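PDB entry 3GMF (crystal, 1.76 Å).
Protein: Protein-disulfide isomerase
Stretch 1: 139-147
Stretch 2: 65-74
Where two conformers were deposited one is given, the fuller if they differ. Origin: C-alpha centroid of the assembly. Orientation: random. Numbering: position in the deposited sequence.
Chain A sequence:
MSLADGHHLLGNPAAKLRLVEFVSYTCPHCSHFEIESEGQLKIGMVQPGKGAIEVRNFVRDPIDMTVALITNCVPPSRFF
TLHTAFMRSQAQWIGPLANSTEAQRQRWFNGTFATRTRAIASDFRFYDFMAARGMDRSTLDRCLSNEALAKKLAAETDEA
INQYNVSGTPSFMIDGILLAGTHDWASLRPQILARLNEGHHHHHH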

ATOM      1  N   THR A 139     -11.968  -7.359 -15.978  1.00 48.19           N
ATOM      2  CA  THR A 139     -11.158  -7.829 -14.852  1.00 46.45           C
ATOM      3  C   THR A 139     -11.140  -6.757 -13.753  1.00 41.49           C
ATOM      4  O   THR A 139     -11.286  -7.078 -12.567  1.00 39.90           O
ATOM      5  CB  THR A 139      -9.718  -8.184 -15.293  1.00 48.06           C
ATOM      6  OG1 THR A 139      -9.773  -9.110 -16.385  1.00 57.14           O
ATOM      7  CG2 THR A 139      -8.910  -8.813 -14.152  1.00 44.49           C
ATOM      8  N   LEU A 140     -11.002  -5.490 -14.157  1.00 35.61           N
ATOM      9  CA  LEU A 140     -10.984  -4.384 -13.179  1.00 35.81           C
ATOM     10  C   LEU A 140     -12.350  -4.182 -12.510  1.00 37.84           C
ATOM     11  O   LEU A 140     -12.414  -3.969 -11.296  1.00 36.23           O
ATOM     12  CB  LEU A 140     -10.424  -3.078 -13.783  1.00 34.36           C
ATOM     13  CG  LEU A 140     -10.305  -1.835 -12.873  1.00 31.07           C
ATOM     14  CD1 LEU A 140      -9.546  -2.133 -11.585  1.00 43.96           C
ATOM     15  CD2 LEU A 140      -9.649  -0.680 -13.584  1.00 33.27           C
ATOM     16  N   ASP A 141     -13.432  -4.297 -13.282  1.00 37.16           N
ATOM     17  CA  ASP A 141     -14.800  -4.237 -12.729  1.00 44.33           C
ATOM     18  C   ASP A 141     -15.045  -5.237 -11.593  1.00 43.34           C
ATOM     19  O   ASP A 141     -15.626  -4.869 -10.568  1.00 42.68           O
ATOM     20  CB  ASP A 141     -15.863  -4.480 -13.815  1.00 49.49           C
ATOM     21  CG  ASP A 141     -16.045  -3.295 -14.746  1.00 56.83           C
ATOM     22  OD1 ASP A 141     -15.700  -2.156 -14.364  1.00 52.75           O
ATOM     23  OD2 ASP A 141     -16.541  -3.516 -15.873  1.00 67.98           O
ATOM     24  N   ARG A 142     -14.615  -6.486 -11.800  1.00 41.54           N
ATOM     25  CA  ARG A 142     -14.761  -7.556 -10.814  1.00 46.44           C
ATOM     26  C   ARG A 142     -13.973  -7.210  -9.557  1.00 49.33           C
ATOM     27  O   ARG A 142     -14.482  -7.347  -8.438  1.00 49.26           O
ATOM     28  CB  ARG A 142     -14.266  -8.896 -11.368  1.00 48.68           C
ATOM     29  CG  ARG A 142     -15.196  -9.562 -12.368  1.00 48.78           C
ATOM     30  CD  ARG A 142     -14.832 -11.040 -12.579  1.00 56.20           C
ATOM     31  NE  ARG A 142     -13.398 -11.273 -12.792  1.00 62.39           N
ATOM     32  CZ  ARG A 142     -12.774 -11.203 -13.971  1.00 63.26           C
ATOM     33  NH1 ARG A 142     -13.437 -10.893 -15.082  1.00 60.99           N
ATOM     34  NH2 ARG A 142     -11.470 -11.439 -14.038  1.00 61.65           N
ATOM     35  N   CYS A 143     -12.744  -6.743  -9.749  1.00 47.08           N
ATOM     36  CA  CYS A 143     -11.855  -6.327  -8.661  0.50 43.66           C
ATOM     37  C   CYS A 143     -12.513  -5.198  -7.837  1.00 41.24           C
ATOM     38  O   CYS A 143     -12.552  -5.258  -6.608  1.00 39.41           O
ATOM     39  CB  CYS A 143     -10.448  -5.902  -9.153  0.50 46.02           C
ATOM     40  SG  CYS A 143      -9.388  -7.215  -9.865  0.50 49.31           S
ATOM     41  N   LEU A 144     -12.995  -4.168  -8.528  1.00 35.94           N
ATOM     42  CA  LEU A 144     -13.611  -3.019  -7.843  1.00 34.40           C
ATOM     43  C   LEU A 144     -14.932  -3.303  -7.137  1.00 34.01           C
ATOM     44  O   LEU A 144     -15.371  -2.495  -6.308  1.00 36.48           O
ATOM     45  CB  LEU A 144     -13.838  -1.856  -8.806  1.00 35.38           C
ATOM     46  CG  LEU A 144     -12.625  -1.255  -9.511  1.00 37.97           C
ATOM     47  CD1 LEU A 144     -13.122  -0.151 -10.405  1.00 38.54           C
ATOM     48  CD2 LEU A 144     -11.560  -0.758  -8.523  1.00 34.91           C
ATOM     49  N   SER A 145     -15.585  -4.408  -7.486  1.00 37.81           N
ATOM     50  CA  SER A 145     -16.854  -4.784  -6.857  0.50 40.31           C
ATOM     51  C   SER A 145     -16.662  -5.748  -5.682  1.00 39.20           C
ATOM     52  O   SER A 145     -17.626  -6.101  -5.002  1.00 39.92           O
ATOM     53  CB  SER A 145     -17.834  -5.370  -7.888  0.50 39.77           C
ATOM     54  OG  SER A 145     -17.290  -6.495  -8.552  0.50 39.93           O
ATOM     55  N   ASN A 146     -15.415  -6.166  -5.444  1.00 37.16           N
ATOM     56  CA  ASN A 146     -15.095  -7.117  -4.363  1.00 31.78           C
ATOM     57  C   ASN A 146     -15.173  -6.447  -2.975  1.00 37.11           C
ATOM     58  O   ASN A 146     -14.157  -6.163  -2.322  1.00 29.16           O
ATOM     59  CB  ASN A 146     -13.738  -7.797  -4.622  1.00 32.57           C
ATOM     60  CG  ASN A 146     -13.518  -9.048  -3.769  1.00 25.04           C
ATOM     61  OD1 ASN A 146     -14.271  -9.325  -2.838  1.00 34.25           O
ATOM     62  ND2 ASN A 146     -12.459  -9.783  -4.061  1.00 30.71           N
ATOM     63  N   GLU A 147     -16.404  -6.223  -2.535  1.00 30.61           N
ATOM     64  CA  GLU A 147     -16.705  -5.619  -1.241  1.00 33.80           C
ATOM     65  C   GLU A 147     -16.275  -6.493  -0.068  1.00 33.44           C
ATOM     66  O   GLU A 147     -15.922  -5.962   0.994  1.00 29.04           O
ATOM     67  CB  GLU A 147     -18.203  -5.339  -1.139  1.00 36.55           C
ATOM     68  CG  GLU A 147     -18.603  -4.434   0.007  1.00 45.92           C
ATOM     69  CD  GLU A 147     -20.098  -4.258   0.079  1.00 55.62           C
ATOM     70  OE1 GLU A 147     -20.822  -5.221  -0.264  1.00 62.68           O
ATOM     71  OE2 GLU A 147     -20.546  -3.162   0.469  1.00 55.44           O
TER
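Stretch 2 (65-74) MTVALITNCV

Stretch 2 is helical from its first residue, continuing a helix that begins earlier in the chain, and it crosses the helix of stretch 1 at 116°, so the two N-to-C directions are oblique and closer to antiparallel than to parallel. The axes approach to 9.1 Å. No hydrogen bond joins the two stretches; the contact is built from apolar side chains, a leucine laid against carbonyl oxygens, and one disulfide.

Met65 stays clear of stretch 1, but its O accepts the backbone hydrogen bond from Leu69 N at 2.8 Å. The first touch comes one residue on, where Thr66 CG2 lies 3.7 Å from Leu144 CD2; the threonine presents a methyl to this leucine while its OG1 is hydrogen-bonded elsewhere in the structure. Val67 points away and Ala68 is out of reach.

Leu69 then faces stretch 1 directly, its CA 6.3 Å from the CA of Leu144. It packs largely against backbone: its CB is 4.0 Å from Cys143 O, and its CD2 is 3.4 Å from Asn146 O, where the chain has left the helix. Ile70 starts out sideways, but its end comes nearer, placing CG1 3.6 Å from Leu140 CD1 and 4.1 Å from Leu144 CD2. Two leucines a helical turn apart thus share one isoleucine.

Thr71 and Asn72 turn off the contact. Asn72 ND2 instead hydrogen-bonds back to Ala68 O at 2.8 Å, within its own stretch.

Cys73 closes the contact. Its SG is bonded to Cys143 SG at 2.0 Å, with chi3 of 79°, an ordinary disulfide torsion. Both CB atoms point toward the partner stretch, and the CA atoms of Cys73 and Cys143 come within 6.0 Å. Val74 makes no contact. The rule read from this contact is spacing: Thr66, Leu69, Ile70 and Cys73 bear it, with a disulfide at the far end.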

ATOM      1  N   MET A  65      -8.448   2.837  -0.664  1.00 21.88           N
ATOM      2  CA  MET A  65      -9.191   1.563  -0.715  1.00 18.86           C
ATOM      3  C   MET A  65      -9.309   1.057  -2.154  1.00 22.55           C
ATOM      4  O   MET A  65      -9.137  -0.130  -2.406  1.00 20.94           O
ATOM      5  CB  MET A  65     -10.593   1.689  -0.092  1.00 18.86           C
ATOM      6  CG  MET A  65     -11.332   0.327  -0.048  1.00 22.90           C
ATOM      7  SD  MET A  65     -10.539  -1.047   0.903  1.00 15.86           S
ATOM      8  CE  MET A  65     -11.202  -0.602   2.515  1.00 24.78           C
ATOM      9  N   THR A  66      -9.638   1.967  -3.078  1.00 23.24           N
ATOM     10  CA  THR A  66      -9.814   1.594  -4.494  1.00 24.40           C
ATOM     11  C   THR A  66      -8.508   1.036  -5.070  1.00 21.87           C
ATOM     12  O   THR A  66      -8.505  -0.008  -5.719  1.00 23.43           O
ATOM     13  CB  THR A  66     -10.317   2.800  -5.319  1.00 24.36           C
ATOM     14  OG1 THR A  66     -11.535   3.300  -4.752  1.00 24.09           O
ATOM     15  CG2 THR A  66     -10.564   2.407  -6.809  1.00 24.83           C
ATOM     16  N   VAL A  67      -7.396   1.726  -4.813  1.00 22.30           N
ATOM     17  CA  VAL A  67      -6.081   1.214  -5.240  1.00 21.11           C
ATOM     18  C   VAL A  67      -5.737  -0.141  -4.588  1.00 20.45           C
ATOM     19  O   VAL A  67      -5.262  -1.070  -5.259  1.00 21.90           O
ATOM     20  CB  VAL A  67      -4.985   2.231  -4.964  1.00 25.07           C
ATOM     21  CG1 VAL A  67      -3.658   1.662  -5.403  1.00 24.35           C
ATOM     22  CG2 VAL A  67      -5.289   3.512  -5.730  1.00 20.96           C
ATOM     23  N   ALA A  68      -6.020  -0.261  -3.290  1.00 21.29           N
ATOM     24  CA  ALA A  68      -5.734  -1.491  -2.554  1.00 24.65           C
ATOM     25  C   ALA A  68      -6.590  -2.666  -3.032  1.00 22.46           C
ATOM     26  O   ALA A  68      -6.130  -3.801  -3.030  1.00 26.22           O
ATOM     27  CB  ALA A  68      -5.878  -1.277  -1.039  1.00 20.75           C
ATOM     28  N   LEU A  69      -7.813  -2.398  -3.486  1.00 19.63           N
ATOM     29  CA  LEU A  69      -8.591  -3.480  -4.107  1.00 20.33           C
ATOM     30  C   LEU A  69      -7.870  -4.016  -5.329  1.00 25.65           C
ATOM     31  O   LEU A  69      -7.752  -5.236  -5.480  1.00 30.12           O
ATOM     32  CB  LEU A  69     -10.016  -3.040  -4.453  1.00 22.52           C
ATOM     33  CG  LEU A  69     -10.915  -2.859  -3.226  1.00 24.19           C
ATOM     34  CD1 LEU A  69     -12.095  -1.946  -3.616  1.00 23.42           C
ATOM     35  CD2 LEU A  69     -11.349  -4.214  -2.603  1.00 25.60           C
ATOM     36  N   ILE A  70      -7.333  -3.121  -6.151  1.00 23.62           N
ATOM     37  CA  ILE A  70      -6.630  -3.502  -7.379  1.00 26.49           C
ATOM     38  C   ILE A  70      -5.384  -4.319  -7.044  1.00 30.40           C
ATOM     39  O   ILE A  70      -5.251  -5.457  -7.510  1.00 26.99           O
ATOM     40  CB  ILE A  70      -6.282  -2.294  -8.267  1.00 23.62           C
ATOM     41  CG1 ILE A  70      -7.543  -1.477  -8.620  1.00 25.52           C
ATOM     42  CG2 ILE A  70      -5.555  -2.742  -9.540  1.00 28.64           C
ATOM     43  CD1 ILE A  70      -7.244  -0.114  -9.264  1.00 27.39           C
ATOM     44  N   THR A  71      -4.499  -3.771  -6.206  1.00 25.24           N
ATOM     45  CA  THR A  71      -3.235  -4.476  -5.888  1.00 25.38           C
ATOM     46  C   THR A  71      -3.460  -5.816  -5.155  1.00 25.44           C
ATOM     47  O   THR A  71      -2.682  -6.767  -5.327  1.00 31.81           O
ATOM     48  CB  THR A  71      -2.236  -3.567  -5.118  1.00 24.59           C
ATOM     49  OG1 THR A  71      -2.758  -3.294  -3.808  1.00 24.99           O
ATOM     50  CG2 THR A  71      -2.014  -2.247  -5.864  1.00 24.92           C
ATOM     51  N   ASN A  72      -4.548  -5.920  -4.392  1.00 26.13           N
ATOM     52  CA  ASN A  72      -4.854  -7.165  -3.685  1.00 24.43           C
ATOM     53  C   ASN A  72      -5.640  -8.205  -4.489  1.00 32.34           C
ATOM     54  O   ASN A  72      -5.814  -9.328  -3.999  1.00 29.92           O
ATOM     55  CB  ASN A  72      -5.538  -6.898  -2.341  1.00 22.99           C
ATOM     56  CG  ASN A  72      -4.571  -6.353  -1.297  1.00 27.45           C
ATOM     57  OD1 ASN A  72      -4.034  -7.109  -0.481  1.00 27.04           O
ATOM     58  ND2 ASN A  72      -4.339  -5.037  -1.328  1.00 27.20           N
ATOM     59  N   CYS A  73      -6.042  -7.855  -5.696  1.00 34.50           N
ATOM     60  CA  CYS A  73      -6.859  -8.796  -6.515  0.50 40.12           C
ATOM     61  C   CYS A  73      -5.971  -9.578  -7.446  1.00 42.67           C
ATOM     62  O   CYS A  73      -6.409 -10.589  -7.920  1.00 42.55           O
ATOM     63  CB  CYS A  73      -8.022  -8.112  -7.266  0.50 39.41           C
ATOM     64  SG  CYS A  73      -7.634  -7.219  -8.813  0.50 49.95           S
ATOM     65  N   VAL A  74      -4.742  -9.158  -7.668  1.00 42.68           N
ATOM     66  CA  VAL A  74      -3.779  -9.884  -8.503  1.00 43.90           C
ATOM     67  C   VAL A  74      -3.104 -11.021  -7.716  1.00 47.03           C
ATOM     68  O   VAL A  74      -3.078 -10.984  -6.485  1.00 45.54           O
ATOM     69  CB  VAL A  74      -2.712  -8.934  -9.144  1.00 42.59           C
ATOM     70  CG1 VAL A  74      -3.349  -7.975 -10.139  1.00 48.27           C
ATOM     71  CG2 VAL A  74      -1.898  -8.187  -8.085  1.00 37.18           C
TER